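EmrA (Aquifex aeolicus, PDB 4TKO) is the periplasmic adaptor protein of a major facilitator superfamily multidrug efflux pump and probably takes part in exporting xenobiotics across the inner membrane. Local coordinates at residues Leu222-Ile235 / Gln245-Tyr257. Sequence-based numbering, arbitrary orientation.
Sequences LIAPFDGVVAKRFI and QPAFALVNPESFY
L250 and F226 meet from opposite directions inside the barrel-sandwich hybrid (lipoyl-like) domain of this membrane fusion protein, where strands 228-233 and 246-251 pair antiparallel. CD2 of L250 lies over one face of the F226 ring, 4.1 Å from its centroid, a CH-pi contact. The ring reaches this place because its CG sits between the backbone N and the carbonyl carbon (chi1 56°), turning the phenyl group back toward the strand from the loop that joins 222-223 to 228-233. A flat ring suits a branched leucine, since one methyl can rest on it while the other, CD1, lies against the V229 carbonyl and V230 CG2.

F248, on the same face of the sheet as V230, L250 and R233, fills the interior between the two layers. V230 CG1 meets its ring edge at CD2, and L222 CD2 at CD1, both at 3.7 Å. The aliphatic part of R233 runs alongside, pointing the same way, with CD 3.5 Å from F248 CE2, while NE continues to a salt bridge with D37.

On the other face, V229 CG2 meets the edge of the F256 ring at CZ, and V251 CG1 lies over a face of that ring. Small A249 suits the classic bulge, where A231 and K232 both face it: their CB atoms lie 4.1 and 4.0 Å from A249 CB, so a lone methyl meets both. A249 O accepts from A231 N, and A249 N donates to K232 O at 3.0 Å. Past the bulge, pairing closes with F234 N and A247 O, 2.7 Å apart and nearly straight at 173°.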
ATOM      1  N   LEU A 222     -17.851  14.416 -11.812  1.00 36.22           N
ATOM      2  CA  LEU A 222     -18.205  15.411 -10.815  1.00 33.37           C
ATOM      3  C   LEU A 222     -19.488  15.064 -10.054  1.00 33.42           C
ATOM      4  O   LEU A 222     -20.581  15.193 -10.596  1.00 36.24           O
ATOM      5  CB  LEU A 222     -18.357  16.767 -11.507  1.00 22.36           C
ATOM      6  CG  LEU A 222     -18.732  17.939 -10.616  1.00 34.47           C
ATOM      7  CD1 LEU A 222     -17.808  18.012  -9.403  1.00 27.59           C
ATOM      8  CD2 LEU A 222     -18.660  19.214 -11.406  1.00 29.79           C
ATOM      9  N   ILE A 223     -19.373  14.642  -8.798  1.00 31.86           N
ATOM     10  CA  ILE A 223     -20.581  14.314  -8.042  1.00 38.93           C
ATOM     11  C   ILE A 223     -20.849  15.379  -6.995  1.00 47.19           C
ATOM     12  O   ILE A 223     -19.929  16.077  -6.574  1.00 47.14           O
ATOM     13  CB  ILE A 223     -20.502  12.926  -7.359  1.00 36.80           C
ATOM     14  CG1 ILE A 223     -19.616  12.961  -6.124  1.00 41.42           C
ATOM     15  CG2 ILE A 223     -20.010  11.875  -8.332  1.00 32.83           C
ATOM     16  CD1 ILE A 223     -19.612  11.655  -5.371  1.00 53.88           C
ATOM     17  N   ALA A 224     -22.113  15.505  -6.588  1.00 42.22           N
ATOM     18  CA  ALA A 224     -22.527  16.572  -5.678  1.00 33.81           C
ATOM     19  C   ALA A 224     -22.191  16.251  -4.225  1.00 39.09           C
ATOM     20  O   ALA A 224     -22.522  15.174  -3.729  1.00 41.44           O
ATOM     21  CB  ALA A 224     -24.011  16.841  -5.825  1.00 47.44           C
ATOM     22  N   PRO A 225     -21.518  17.195  -3.544  1.00 38.47           N
ATOM     23  CA  PRO A 225     -21.023  17.065  -2.164  1.00 27.20           C
ATOM     24  C   PRO A 225     -22.115  17.199  -1.109  1.00 36.51           C
ATOM     25  O   PRO A 225     -21.935  16.780   0.036  1.00 36.00           O
ATOM     26  CB  PRO A 225     -20.028  18.216  -2.043  1.00 29.99           C
ATOM     27  CG  PRO A 225     -20.566  19.265  -2.988  1.00 48.94           C
ATOM     28  CD  PRO A 225     -21.154  18.492  -4.146  1.00 38.47           C
ATOM     29  N   PHE A 226     -23.237  17.794  -1.489  1.00 37.93           N
ATOM     30  CA  PHE A 226     -24.355  17.920  -0.575  1.00 29.91           C
ATOM     31  C   PHE A 226     -25.638  18.100  -1.381  1.00 38.89           C
ATOM     32  O   PHE A 226     -25.579  18.284  -2.600  1.00 35.91           O
ATOM     33  CB  PHE A 226     -24.117  19.080   0.413  1.00 24.04           C
ATOM     34  CG  PHE A 226     -23.844  20.404  -0.235  1.00 33.21           C
ATOM     35  CD1 PHE A 226     -24.892  21.194  -0.710  1.00 45.22           C
ATOM     36  CD2 PHE A 226     -22.544  20.879  -0.359  1.00 44.26           C
ATOM     37  CE1 PHE A 226     -24.653  22.437  -1.306  1.00 41.22           C
ATOM     38  CE2 PHE A 226     -22.284  22.114  -0.953  1.00 35.10           C
ATOM     39  CZ  PHE A 226     -23.340  22.898  -1.425  1.00 46.14           C
ATOM     40  N   ASP A 227     -26.795  18.006  -0.722  1.00 54.44           N
ATOM     41  CA  ASP A 227     -28.081  18.314  -1.363  1.00 44.00           C
ATOM     42  C   ASP A 227     -28.143  19.803  -1.627  1.00 42.35           C
ATOM     43  O   ASP A 227     -27.723  20.590  -0.786  1.00 49.10           O
ATOM     44  CB  ASP A 227     -29.266  17.893  -0.481  1.00 57.36           C
ATOM     45  CG  ASP A 227     -29.193  16.434  -0.047  1.00 64.44           C
ATOM     46  OD1 ASP A 227     -29.367  15.554  -0.917  1.00 71.74           O
ATOM     47  OD2 ASP A 227     -28.982  16.173   1.161  1.00 69.99           O
ATOM     48  N   GLY A 228     -28.676  20.206  -2.776  1.00 39.05           N
ATOM     49  CA  GLY A 228     -28.719  21.618  -3.106  1.00 31.60           C
ATOM     50  C   GLY A 228     -29.281  21.883  -4.487  1.00 42.79           C
ATOM     51  O   GLY A 228     -29.685  20.939  -5.181  1.00 42.37           O
ATOM     52  N   VAL A 229     -29.333  23.154  -4.890  1.00 22.95           N
ATOM     53  CA  VAL A 229     -29.846  23.461  -6.217  1.00 33.76           C
ATOM     54  C   VAL A 229     -28.766  24.147  -7.044  1.00 35.16           C
ATOM     55  O   VAL A 229     -27.962  24.928  -6.518  1.00 31.86           O
ATOM     56  CB  VAL A 229     -31.127  24.346  -6.157  1.00 28.18           C
ATOM     57  CG1 VAL A 229     -32.040  23.837  -5.060  1.00 54.49           C
ATOM     58  CG2 VAL A 229     -30.784  25.762  -5.869  1.00 28.62           C
ATOM     59  N   VAL A 230     -28.746  23.852  -8.338  1.00 30.05           N
ATOM     60  CA  VAL A 230     -27.705  24.384  -9.200  1.00 30.48           C
ATOM     61  C   VAL A 230     -27.978  25.837  -9.507  1.00 32.27           C
ATOM     62  O   VAL A 230     -28.894  26.176 -10.250  1.00 36.63           O
ATOM     63  CB  VAL A 230     -27.581  23.600 -10.504  1.00 32.37           C
ATOM     64  CG1 VAL A 230     -26.441  24.149 -11.314  1.00 31.61           C
ATOM     65  CG2 VAL A 230     -27.344  22.148 -10.199  1.00 28.08           C
ATOM     66  N   ALA A 231     -27.147  26.689  -8.922  1.00 41.00           N
ATOM     67  CA  ALA A 231     -27.289  28.130  -9.009  1.00 27.79           C
ATOM     68  C   ALA A 231     -26.656  28.699 -10.268  1.00 30.74           C
ATOM     69  O   ALA A 231     -27.091  29.751 -10.750  1.00 40.59           O
ATOM     70  CB  ALA A 231     -26.678  28.784  -7.769  1.00 26.89           C
ATOM     71  N   LYS A 232     -25.623  28.021 -10.776  1.00 32.97           N
ATOM     72  CA  LYS A 232     -24.927  28.437 -11.994  1.00 32.97           C
ATOM     73  C   LYS A 232     -24.265  27.239 -12.653  1.00 36.24           C
ATOM     74  O   LYS A 232     -23.890  26.274 -11.984  1.00 31.43           O
ATOM     75  CB  LYS A 232     -23.873  29.517 -11.698  1.00 34.01           C
ATOM     76  CG  LYS A 232     -24.442  30.826 -11.141  1.00 43.95           C
ATOM     77  CD  LYS A 232     -24.143  32.030 -12.045  1.00 53.39           C
ATOM     78  CE  LYS A 232     -25.095  33.216 -11.771  1.00 47.10           C
ATOM     79  NZ  LYS A 232     -26.386  33.073 -12.535  1.00 55.54           N
ATOM     80  N   ARG A 233     -24.139  27.295 -13.974  1.00 36.23           N
ATOM     81  CA  ARG A 233     -23.379  26.294 -14.707  1.00 23.90           C
ATOM     82  C   ARG A 233     -22.368  26.970 -15.614  1.00 38.22           C
ATOM     83  O   ARG A 233     -22.729  27.718 -16.515  1.00 44.51           O
ATOM     84  CB  ARG A 233     -24.294  25.388 -15.536  1.00 21.43           C
ATOM     85  CG  ARG A 233     -23.510  24.500 -16.479  1.00 24.98           C
ATOM     86  CD  ARG A 233     -24.312  23.316 -16.964  1.00 35.33           C
ATOM     87  NE  ARG A 233     -25.284  23.713 -17.976  1.00 45.24           N
ATOM     88  CZ  ARG A 233     -24.999  23.896 -19.259  1.00 33.93           C
ATOM     89  NH1 ARG A 233     -23.762  23.713 -19.695  1.00 51.04           N
ATOM     90  NH2 ARG A 233     -25.951  24.276 -20.102  1.00 32.09           N
ATOM     91  N   PHE A 234     -21.092  26.697 -15.390  1.00 37.93           N
ATOM     92  CA  PHE A 234     -20.053  27.419 -16.102  1.00 33.86           C
ATOM     93  C   PHE A 234     -19.521  26.644 -17.282  1.00 27.77           C
ATOM     94  O   PHE A 234     -18.697  27.151 -18.031  1.00 40.59           O
ATOM     95  CB  PHE A 234     -18.896  27.747 -15.168  1.00 26.55           C
ATOM     96  CG  PHE A 234     -19.280  28.597 -14.012  1.00 26.16           C
ATOM     97  CD1 PHE A 234     -19.634  29.921 -14.198  1.00 33.31           C
ATOM     98  CD2 PHE A 234     -19.273  28.087 -12.727  1.00 30.30           C
ATOM     99  CE1 PHE A 234     -19.984  30.711 -13.122  1.00 33.86           C
ATOM    100  CE2 PHE A 234     -19.611  28.880 -11.648  1.00 29.92           C
ATOM    101  CZ  PHE A 234     -19.970  30.186 -11.844  1.00 23.25           C
ATOM    102  N   ILE A 235     -19.967  25.412 -17.443  1.00 28.80           N
ATOM    103  CA  ILE A 235     -19.317  24.548 -18.429  1.00 43.46           C
ATOM    104  C   ILE A 235     -20.272  24.023 -19.479  1.00 42.26           C
ATOM    105  O   ILE A 235     -21.469  23.866 -19.247  1.00 39.04           O
ATOM    106  CB  ILE A 235     -18.624  23.338 -17.770  1.00 25.91           C
ATOM    107  CG1 ILE A 235     -19.647  22.555 -16.946  1.00 37.47           C
ATOM    108  CG2 ILE A 235     -17.486  23.804 -16.905  1.00 25.38           C
ATOM    109  CD1 ILE A 235     -19.185  21.204 -16.461  1.00 29.93           C
ATOM    110  N   GLN A 245     -11.161  24.289 -11.206  1.00 21.58           N
ATOM    111  CA  GLN A 245     -11.854  25.340 -11.891  1.00 20.25           C
ATOM    112  C   GLN A 245     -13.326  25.118 -11.841  1.00 26.76           C
ATOM    113  O   GLN A 245     -13.783  24.077 -12.194  1.00 38.01           O
ATOM    114  CB  GLN A 245     -11.402  25.330 -13.324  1.00 30.77           C
ATOM    115  CG  GLN A 245     -12.249  26.121 -14.287  1.00 32.78           C
ATOM    116  CD  GLN A 245     -11.920  25.877 -15.735  1.00 36.37           C
ATOM    117  OE1 GLN A 245     -11.000  25.187 -16.030  1.00 37.25           O
ATOM    118  NE2 GLN A 245     -12.656  26.442 -16.618  1.00 21.47           N
ATOM    119  N   PRO A 246     -14.056  26.122 -11.402  1.00 28.71           N
ATOM    120  CA  PRO A 246     -15.494  26.072 -11.123  1.00 26.94           C
ATOM    121  C   PRO A 246     -16.336  25.583 -12.312  1.00 30.21           C
ATOM    122  O   PRO A 246     -16.258  26.117 -13.421  1.00 31.09           O
ATOM    123  CB  PRO A 246     -15.829  27.527 -10.791  1.00 22.13           C
ATOM    124  CG  PRO A 246     -14.547  28.110 -10.319  1.00 22.15           C
ATOM    125  CD  PRO A 246     -13.510  27.472 -11.193  1.00 31.49           C
ATOM    126  N   ALA A 247     -17.150  24.568 -12.055  1.00 26.59           N
ATOM    127  CA  ALA A 247     -18.037  23.984 -13.047  1.00 27.58           C
ATOM    128  C   ALA A 247     -19.502  24.355 -12.761  1.00 31.74           C
ATOM    129  O   ALA A 247     -20.232  24.732 -13.677  1.00 32.36           O
ATOM    130  CB  ALA A 247     -17.859  22.464 -13.078  1.00 25.65           C
ATOM    131  N   PHE A 248     -19.926  24.213 -11.502  1.00 24.77           N
ATOM    132  CA  PHE A 248     -21.248  24.662 -11.065  1.00 25.55           C
ATOM    133  C   PHE A 248     -21.154  25.451  -9.782  1.00 34.38           C
ATOM    134  O   PHE A 248     -20.141  25.407  -9.069  1.00 33.32           O
ATOM    135  CB  PHE A 248     -22.217  23.493 -10.826  1.00 31.89           C
ATOM    136  CG  PHE A 248     -22.350  22.556 -11.988  1.00 35.02           C
ATOM    137  CD1 PHE A 248     -21.376  21.602 -12.240  1.00 29.83           C
ATOM    138  CD2 PHE A 248     -23.456  22.615 -12.812  1.00 29.15           C
ATOM    139  CE1 PHE A 248     -21.501  20.742 -13.308  1.00 37.86           C
ATOM    140  CE2 PHE A 248     -23.586  21.757 -13.884  1.00 30.57           C
ATOM    141  CZ  PHE A 248     -22.614  20.815 -14.129  1.00 37.02           C
ATOM    142  N   ALA A 249     -22.234  26.161  -9.480  1.00 35.77           N
ATOM    143  CA  ALA A 249     -22.455  26.668  -8.137  1.00 28.27           C
ATOM    144  C   ALA A 249     -23.653  25.940  -7.502  1.00 26.85           C
ATOM    145  O   ALA A 249     -24.702  25.808  -8.120  1.00 34.06           O
ATOM    146  CB  ALA A 249     -22.678  28.144  -8.171  1.00 24.62           C
ATOM    147  N   LEU A 250     -23.479  25.452  -6.281  1.00 28.93           N
ATOM    148  CA  LEU A 250     -24.540  24.740  -5.592  1.00 31.22           C
ATOM    149  C   LEU A 250     -24.990  25.515  -4.376  1.00 37.49           C
ATOM    150  O   LEU A 250     -24.169  25.963  -3.582  1.00 32.91           O
ATOM    151  CB  LEU A 250     -24.084  23.357  -5.165  1.00 33.98           C
ATOM    152  CG  LEU A 250     -25.197  22.317  -5.138  1.00 36.85           C
ATOM    153  CD1 LEU A 250     -25.823  22.207  -6.506  1.00 26.90           C
ATOM    154  CD2 LEU A 250     -24.638  20.984  -4.705  1.00 42.45           C
ATOM    155  N   VAL A 251     -26.301  25.672  -4.241  1.00 37.63           N
ATOM    156  CA  VAL A 251     -26.870  26.417  -3.136  1.00 34.99           C
ATOM    157  C   VAL A 251     -27.494  25.465  -2.127  1.00 33.70           C
ATOM    158  O   VAL A 251     -28.269  24.573  -2.476  1.00 34.69           O
ATOM    159  CB  VAL A 251     -27.932  27.421  -3.629  1.00 40.66           C
ATOM    160  CG1 VAL A 251     -28.706  28.047  -2.447  1.00 21.71           C
ATOM    161  CG2 VAL A 251     -27.272  28.487  -4.478  1.00 39.86           C
ATOM    162  N   ASN A 252     -27.124  25.650  -0.873  1.00 37.05           N
ATOM    163  CA  ASN A 252     -27.748  24.925   0.203  1.00 40.72           C
ATOM    164  C   ASN A 252     -29.091  25.581   0.455  1.00 36.90           C
ATOM    165  O   ASN A 252     -29.169  26.758   0.781  1.00 42.32           O
ATOM    166  CB  ASN A 252     -26.853  24.948   1.440  1.00 50.78           C
ATOM    167  CG  ASN A 252     -27.596  24.605   2.712  1.00 60.92           C
ATOM    168  OD1 ASN A 252     -28.704  24.065   2.687  1.00 56.60           O
ATOM    169  ND2 ASN A 252     -26.979  24.914   3.841  1.00 69.41           N
ATOM    170  N   PRO A 253     -30.163  24.820   0.288  1.00 39.63           N
ATOM    171  CA  PRO A 253     -31.500  25.419   0.314  1.00 40.92           C
ATOM    172  C   PRO A 253     -31.795  26.197   1.601  1.00 31.46           C
ATOM    173  O   PRO A 253     -32.577  27.146   1.573  1.00 42.77           O
ATOM    174  CB  PRO A 253     -32.419  24.207   0.175  1.00 47.64           C
ATOM    175  CG  PRO A 253     -31.592  23.200  -0.549  1.00 55.39           C
ATOM    176  CD  PRO A 253     -30.188  23.391  -0.049  1.00 39.94           C
ATOM    177  N   GLU A 254     -31.165  25.823   2.705  1.00 31.30           N
ATOM    178  CA  GLU A 254     -31.306  26.581   3.947  1.00 29.35           C
ATOM    179  C   GLU A 254     -30.684  27.972   3.822  1.00 39.03           C
ATOM    180  O   GLU A 254     -30.941  28.837   4.652  1.00 40.34           O
ATOM    181  CB  GLU A 254     -30.671  25.823   5.126  1.00 29.72           C
ATOM    182  CG  GLU A 254     -31.324  24.458   5.382  1.00 47.26           C
ATOM    183  CD  GLU A 254     -30.546  23.558   6.337  1.00 70.03           C
ATOM    184  OE1 GLU A 254     -29.697  22.763   5.864  1.00 80.29           O
ATOM    185  OE2 GLU A 254     -30.803  23.624   7.560  1.00 71.25           O
ATOM    186  N   SER A 255     -29.884  28.189   2.774  1.00 37.34           N
ATOM    187  CA  SER A 255     -29.197  29.467   2.567  1.00 26.86           C
ATOM    188  C   SER A 255     -30.138  30.547   2.055  1.00 43.97           C
ATOM    189  O   SER A 255     -29.910  31.734   2.282  1.00 45.73           O
ATOM    190  CB  SER A 255     -28.035  29.315   1.579  1.00 28.43           C
ATOM    191  OG  SER A 255     -27.023  28.498   2.121  1.00 54.86           O
ATOM    192  N   PHE A 256     -31.191  30.131   1.357  1.00 33.24           N
ATOM    193  CA  PHE A 256     -32.118  31.067   0.739  1.00 31.95           C
ATOM    194  C   PHE A 256     -32.818  32.050   1.698  1.00 34.36           C
ATOM    195  O   PHE A 256     -33.260  31.697   2.813  1.00 31.40           O
ATOM    196  CB  PHE A 256     -33.199  30.300  -0.016  1.00 31.30           C
ATOM    197  CG  PHE A 256     -32.736  29.670  -1.288  1.00 25.47           C
ATOM    198  CD1 PHE A 256     -32.193  30.441  -2.307  1.00 24.50           C
ATOM    199  CD2 PHE A 256     -32.885  28.302  -1.488  1.00 25.18           C
ATOM    200  CE1 PHE A 256     -31.786  29.858  -3.514  1.00 21.74           C
ATOM    201  CE2 PHE A 256     -32.493  27.717  -2.689  1.00 30.97           C
ATOM    202  CZ  PHE A 256     -31.936  28.499  -3.704  1.00 21.79           C
ATOM    203  N   TYR A 257     -32.922  33.291   1.232  1.00 23.74           N
ATOM    204  CA  TYR A 257     -33.735  34.304   1.876  1.00 29.60           C
ATOM    205  C   TYR A 257     -34.343  35.192   0.815  1.00 33.85           C
ATOM    206  O   TYR A 257     -33.977  35.124  -0.366  1.00 33.83           O
ATOM    207  CB  TYR A 257     -32.932  35.146   2.861  1.00 23.47           C
ATOM    208  CG  TYR A 257     -31.836  35.962   2.224  1.00 41.60           C
ATOM    209  CD1 TYR A 257     -30.661  35.359   1.809  1.00 34.70           C
ATOM    210  CD2 TYR A 257     -31.959  37.340   2.060  1.00 39.10           C
ATOM    211  CE1 TYR A 257     -29.650  36.082   1.247  1.00 33.85           C
ATOM    212  CE2 TYR A 257     -30.935  38.080   1.487  1.00 34.84           C
ATOM    213  CZ  TYR A 257     -29.782  37.437   1.082  1.00 43.44           C
ATOM    214  OH  TYR A 257     -28.740  38.128   0.509  1.00 55.18           O
TER